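Local coordinates for surface layer protein (Geobacillus stearothermophilus, PDB 2RA1) that forms part of the cell-surface S-layer, this N-terminal fragment comprising helical coiled-coil domains followed by an Ig-like domain and further beta structure, and probably binding a cell-wall polymer, at residues A[229-234]-A[314-319]; A[250-255]-A[306-311]. One frame throughout, in Å; residues are numbered along the deposited sequence.

How the interactions relate
Followed from the N terminus, the chain leaves helix 211-228 and enters 229-234, which runs into strand 233-240, the first strand of the Ig-like domain. After strand 243-248 it passes through 250-255, and beyond strand 300-305 the loop 306-311 returns to that segment and closes interaction 2. A few residues later 314-319 meets 229-234 and closes the wider loop of interaction 1, within which interaction 2 lies entirely. The two centres are about 8 Å apart and share links: Lys250 NZ probably bonds to Leu229 O, and Phe316 N to Leu308 O. Together they tie the entry to the domain to the loops before strands 262-266 and 319-324.

Interaction 1: A[229-234]-A[314-319]; sequences LTPKVE and KEFETS
Pro231 sets its CB over the middle of the Phe316 ring, while its CG and CD turn to Lys314, and this CH-pi contact is the centre of the packing between 229-234 and 314-319. Pro231 CB stands 3.6 Å from the centroid of the Phe316 ring and only 3° off its normal. Proline suits this place because its fixed ring holds the CB hydrogens against the flat aromatic face. The phenyl edge meets the backbone of 229-234 as well: Lys232 O lies in the ring plane, 3.6 Å from Phe316 CE2. Backbone joins backbone where Phe316 CA points its hydrogen at Pro231 O, 3.5 Å away.

Lys314 can be followed outward. Its CB packs 3.6 Å from Pro231 CG, and its CD lies near both Pro231 CD and Leu229 O. A bend at chi3 (77°) turns the end of the chain past the proline toward Leu229; CE comes near Leu229 O, and NZ makes a weak hydrogen bond of 3.5 Å to Leu229 O and lies near Thr230 CG2. A long, flexible lysine can thus rest CB and CD on the proline and still place its charge at a carbonyl. Farther along, Val233 CB packs against Ser319 OG, which hydrogen-bonds to Asn321.

The contact sits just beyond helix 211-228, bringing together the starts of strands 233-240 and 319-324, the outermost strands of the seven-stranded antiparallel sheet, with Phe316 also resting on Leu308.

Interaction 2: A[250-255]-A[306-311]; sequences KPVDKA and SGLKDT
Within the Ig-like domain, a single beta bridge between Val252 and Asp310 joins two loops, the one that follows strand 243-248 and the one that follows strand 300-305. Two backbone bonds flank the bridged pair: Asp253 N donates to Lys309 O over 3.0 Å, and Thr311 N donates to Pro251 O, also over 3.0 Å. The latter is bent, with an N-H...O angle of 136°, and its donor stands above the carbonyl plane. Proline, which lacks an N-H, can still serve at position 251 because the bridge uses its carbonyl oxygen.

Side chains widen the contact around the bridge. Lys250 crosses the Asp310 side chain at a slant, its own chain extended beyond CG; CG and CD pass near Asp310 OD1, while Lys250 NZ makes a long, weak salt bridge of 3.5 Å to Asp310 OD2. A lysine has the length for two tasks here, since its NZ has its stronger partner in Leu229 O. Pro251 CG and Thr311 CG2 touch at 3.6 Å, a small apolar patch to which the branched threonine contributes its methyl group. Val252 sends CG2, anti to its backbone N, to within 3.3 Å of Lys309 O and loosely toward Leu308, and it also packs on Val280 of strand 272-280. Its short, branched hydrocarbon fits this buried position.

Beyond the bridge, Thr256 OG1 bonds to both Asp253 O and Lys309 N, and Asp253 forms an Asx turn: its OD1 accepts a hydrogen bond from Ala255 N at 3.1 Å, with the donor well above the carboxylate plane.

Interaction 1: A[229-234]-A[314-319]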
loop_
_atom_site.group_PDB
_atom_site.type_symbol
_atom_site.label_atom_id
_atom_site.label_comp_id
_atom_site.label_asym_id
_atom_site.label_seq_id
_atom_site.Cartn_x
_atom_site.Cartn_y
_atom_site.Cartn_z
ATOM N N LEU A 229 -19.321 -10.774 1.294
ATOM C CA LEU A 229 -19.347 -11.376 -0.029
ATOM C C LEU A 229 -20.234 -12.616 -0.053
ATOM O O LEU A 229 -20.333 -13.348 0.938
ATOM C CB LEU A 229 -17.934 -11.763 -0.454
ATOM C CG LEU A 229 -16.957 -10.601 -0.502
ATOM C CD1 LEU A 229 -15.676 -11.057 -1.163
ATOM C CD2 LEU A 229 -17.603 -9.460 -1.267
ATOM N N THR A 230 -20.876 -12.850 -1.189
ATOM C CA THR A 230 -21.692 -14.040 -1.342
ATOM C C THR A 230 -20.848 -15.178 -1.903
ATOM O O THR A 230 -20.138 -14.999 -2.898
ATOM C CB THR A 230 -22.900 -13.779 -2.251
ATOM O OG1 THR A 230 -22.466 -13.085 -3.428
ATOM C CG2 THR A 230 -23.946 -12.933 -1.514
ATOM N N PRO A 231 -20.907 -16.348 -1.249
ATOM C CA PRO A 231 -20.222 -17.570 -1.693
ATOM C C PRO A 231 -20.684 -17.959 -3.090
ATOM O O PRO A 231 -21.885 -18.082 -3.332
ATOM C CB PRO A 231 -20.683 -18.618 -0.669
ATOM C CG PRO A 231 -21.935 -18.029 -0.068
ATOM C CD PRO A 231 -21.633 -16.571 0.009
ATOM N N LYS A 232 -19.741 -18.136 -4.007
ATOM C CA LYS A 232 -20.109 -18.392 -5.387
ATOM C C LYS A 232 -19.361 -19.588 -5.967
ATOM O O LYS A 232 -18.256 -19.914 -5.533
ATOM C CB LYS A 232 -19.837 -17.159 -6.242
ATOM C CG LYS A 232 -20.722 -17.057 -7.464
ATOM C CD LYS A 232 -21.810 -16.031 -7.251
ATOM C CE LYS A 232 -21.216 -14.636 -7.060
ATOM N NZ LYS A 232 -20.662 -14.411 -5.693
ATOM N N VAL A 233 -19.989 -20.252 -6.933
ATOM C CA VAL A 233 -19.310 -21.259 -7.730
ATOM C C VAL A 233 -18.663 -20.513 -8.867
ATOM O O VAL A 233 -19.342 -19.828 -9.634
ATOM C CB VAL A 233 -20.285 -22.307 -8.319
ATOM C CG1 VAL A 233 -19.592 -23.138 -9.392
ATOM C CG2 VAL A 233 -20.845 -23.192 -7.224
ATOM N N GLU A 234 -17.349 -20.644 -8.977
ATOM C CA GLU A 234 -16.607 -19.892 -9.971
ATOM C C GLU A 234 -16.440 -20.641 -11.286
ATOM O O GLU A 234 -16.486 -20.032 -12.354
ATOM C CB GLU A 234 -15.245 -19.474 -9.426
ATOM C CG GLU A 234 -14.621 -18.309 -10.174
ATOM C CD GLU A 234 -13.235 -17.968 -9.663
ATOM O OE1 GLU A 234 -12.987 -16.779 -9.361
ATOM O OE2 GLU A 234 -12.397 -18.891 -9.555
ATOM N N LYS A 314 -23.523 -18.854 5.008
ATOM C CA LYS A 314 -24.194 -18.393 3.789
ATOM C C LYS A 314 -24.376 -19.513 2.775
ATOM O O LYS A 314 -23.615 -20.481 2.744
ATOM C CB LYS A 314 -23.452 -17.207 3.148
ATOM C CG LYS A 314 -23.182 -16.033 4.084
ATOM C CD LYS A 314 -22.687 -14.796 3.332
ATOM C CE LYS A 314 -23.827 -14.064 2.629
ATOM N NZ LYS A 314 -23.462 -12.648 2.296
ATOM N N GLU A 315 -25.395 -19.382 1.938
ATOM C CA GLU A 315 -25.678 -20.402 0.939
ATOM C C GLU A 315 -25.162 -19.975 -0.428
ATOM O O GLU A 315 -25.400 -18.846 -0.862
ATOM C CB GLU A 315 -27.184 -20.639 0.863
ATOM C CG GLU A 315 -27.787 -21.136 2.157
ATOM C CD GLU A 315 -29.289 -20.982 2.193
ATOM O OE1 GLU A 315 -29.872 -20.664 1.136
ATOM O OE2 GLU A 315 -29.886 -21.173 3.276
ATOM N N PHE A 316 -24.450 -20.864 -1.109
ATOM C CA PHE A 316 -24.133 -20.606 -2.505
ATOM C C PHE A 316 -25.449 -20.555 -3.249
ATOM O O PHE A 316 -26.395 -21.248 -2.892
ATOM C CB PHE A 316 -23.279 -21.719 -3.093
ATOM C CG PHE A 316 -21.916 -21.826 -2.483
ATOM C CD1 PHE A 316 -21.764 -22.255 -1.176
ATOM C CD2 PHE A 316 -20.789 -21.525 -3.227
ATOM C CE1 PHE A 316 -20.517 -22.371 -0.616
ATOM C CE2 PHE A 316 -19.533 -21.636 -2.674
ATOM C CZ PHE A 316 -19.395 -22.057 -1.365
ATOM N N GLU A 317 -25.522 -19.736 -4.285
ATOM C CA GLU A 317 -26.718 -19.728 -5.107
ATOM C C GLU A 317 -26.689 -20.952 -6.035
ATOM O O GLU A 317 -25.635 -21.289 -6.593
ATOM C CB GLU A 317 -26.798 -18.431 -5.910
ATOM C CG GLU A 317 -28.216 -17.935 -6.117
ATOM C CD GLU A 317 -28.892 -17.504 -4.818
ATOM O OE1 GLU A 317 -28.274 -16.737 -4.050
ATOM O OE2 GLU A 317 -30.046 -17.924 -4.574
ATOM N N THR A 318 -27.821 -21.631 -6.198
ATOM C CA THR A 318 -27.846 -22.678 -7.204
ATOM C C THR A 318 -27.188 -22.085 -8.443
ATOM O O THR A 318 -27.452 -20.952 -8.825
ATOM C CB THR A 318 -29.257 -23.223 -7.505
ATOM O OG1 THR A 318 -29.776 -23.850 -6.330
ATOM C CG2 THR A 318 -29.206 -24.268 -8.624
ATOM N N SER A 319 -26.288 -22.845 -9.043
ATOM C CA SER A 319 -25.490 -22.307 -10.114
ATOM C C SER A 319 -25.345 -23.316 -11.235
ATOM O O SER A 319 -25.406 -24.528 -11.020
ATOM C CB SER A 319 -24.128 -21.906 -9.565
ATOM O OG SER A 319 -23.284 -21.449 -10.596
#

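Interaction 2: A[250-255]-A[306-311]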
loop_
_atom_site.group_PDB
_atom_site.type_symbol
_atom_site.label_atom_id
_atom_site.label_comp_id
_atom_site.label_asym_id
_atom_site.label_seq_id
_atom_site.Cartn_x
_atom_site.Cartn_y
_atom_site.Cartn_z
ATOM N N LYS A 250 -14.859 -19.058 -2.229
ATOM C CA LYS A 250 -15.039 -18.985 -0.788
ATOM C C LYS A 250 -15.166 -20.402 -0.250
ATOM O O LYS A 250 -16.022 -21.154 -0.702
ATOM C CB LYS A 250 -16.311 -18.185 -0.492
ATOM C CG LYS A 250 -16.325 -17.440 0.830
ATOM C CD LYS A 250 -17.356 -16.314 0.823
ATOM C CE LYS A 250 -17.427 -15.620 2.176
ATOM N NZ LYS A 250 -18.739 -14.954 2.379
ATOM N N PRO A 251 -14.314 -20.777 0.717
ATOM C CA PRO A 251 -14.260 -22.153 1.232
ATOM C C PRO A 251 -15.646 -22.718 1.520
ATOM O O PRO A 251 -16.530 -22.017 2.024
ATOM C CB PRO A 251 -13.465 -22.004 2.537
ATOM C CG PRO A 251 -13.552 -20.524 2.859
ATOM C CD PRO A 251 -13.460 -19.887 1.513
ATOM N N VAL A 252 -15.831 -23.991 1.205
ATOM C CA VAL A 252 -17.149 -24.598 1.296
ATOM C C VAL A 252 -17.290 -25.549 2.490
ATOM O O VAL A 252 -16.377 -26.318 2.811
ATOM C CB VAL A 252 -17.479 -25.340 -0.011
ATOM C CG1 VAL A 252 -16.435 -26.423 -0.281
ATOM C CG2 VAL A 252 -18.891 -25.917 0.035
ATOM N N ASP A 253 -18.438 -25.483 3.154
ATOM C CA ASP A 253 -18.754 -26.426 4.215
ATOM C C ASP A 253 -18.670 -27.825 3.620
ATOM O O ASP A 253 -19.491 -28.195 2.784
ATOM C CB ASP A 253 -20.160 -26.144 4.748
ATOM C CG ASP A 253 -20.596 -27.127 5.816
ATOM O OD1 ASP A 253 -19.772 -27.973 6.231
ATOM O OD2 ASP A 253 -21.769 -27.056 6.243
ATOM N N LYS A 254 -17.671 -28.594 4.046
ATOM C CA LYS A 254 -17.397 -29.911 3.479
ATOM C C LYS A 254 -18.536 -30.912 3.664
ATOM O O LYS A 254 -18.545 -31.981 3.037
ATOM C CB LYS A 254 -16.103 -30.479 4.061
ATOM C CG LYS A 254 -14.898 -29.540 3.915
ATOM C CD LYS A 254 -13.621 -30.176 4.454
ATOM C CE LYS A 254 -12.385 -29.448 3.962
ATOM N NZ LYS A 254 -12.275 -28.095 4.561
ATOM N N ALA A 255 -19.493 -30.577 4.523
ATOM C CA ALA A 255 -20.628 -31.465 4.748
ATOM C C ALA A 255 -21.715 -31.259 3.694
ATOM O O ALA A 255 -22.638 -32.065 3.576
ATOM C CB ALA A 255 -21.187 -31.284 6.142
ATOM N N SER A 306 -26.348 -27.287 -6.274
ATOM C CA SER A 306 -27.380 -26.755 -5.404
ATOM C C SER A 306 -27.071 -27.168 -3.991
ATOM O O SER A 306 -26.340 -28.119 -3.771
ATOM C CB SER A 306 -28.747 -27.303 -5.808
ATOM O OG SER A 306 -28.654 -28.683 -6.113
ATOM N N GLY A 307 -27.617 -26.443 -3.028
ATOM C CA GLY A 307 -27.531 -26.847 -1.634
ATOM C C GLY A 307 -26.189 -26.699 -0.936
ATOM O O GLY A 307 -26.026 -27.154 0.194
ATOM N N LEU A 308 -25.224 -26.074 -1.593
ATOM C CA LEU A 308 -23.932 -25.833 -0.975
ATOM C C LEU A 308 -24.009 -24.691 0.051
ATOM O O LEU A 308 -24.758 -23.727 -0.133
ATOM C CB LEU A 308 -22.927 -25.467 -2.060
ATOM C CG LEU A 308 -22.225 -26.568 -2.846
ATOM C CD1 LEU A 308 -22.850 -27.900 -2.583
ATOM C CD2 LEU A 308 -22.239 -26.215 -4.323
ATOM N N LYS A 309 -23.232 -24.791 1.128
ATOM C CA LYS A 309 -23.137 -23.698 2.094
ATOM C C LYS A 309 -21.689 -23.278 2.317
ATOM O O LYS A 309 -20.760 -24.000 1.959
ATOM C CB LYS A 309 -23.769 -24.086 3.434
ATOM C CG LYS A 309 -25.219 -24.532 3.345
ATOM C CD LYS A 309 -25.671 -25.278 4.607
ATOM C CE LYS A 309 -25.997 -24.324 5.737
ATOM N NZ LYS A 309 -26.938 -23.246 5.307
ATOM N N ASP A 310 -21.515 -22.104 2.923
ATOM C CA ASP A 310 -20.202 -21.564 3.285
ATOM C C ASP A 310 -19.490 -22.388 4.339
ATOM O O ASP A 310 -20.098 -23.215 5.015
ATOM C CB ASP A 310 -20.350 -20.145 3.837
ATOM C CG ASP A 310 -20.019 -19.098 2.823
ATOM O OD1 ASP A 310 -19.316 -19.434 1.850
ATOM O OD2 ASP A 310 -20.452 -17.942 3.000
ATOM N N THR A 311 -18.195 -22.137 4.488
ATOM C CA THR A 311 -17.458 -22.631 5.637
ATOM C C THR A 311 -18.108 -22.053 6.888
ATOM O O THR A 311 -17.915 -22.555 7.992
ATOM C CB THR A 311 -15.993 -22.191 5.599
ATOM O OG1 THR A 311 -15.332 -22.648 6.783
ATOM C CG2 THR A 311 -15.897 -20.672 5.535
#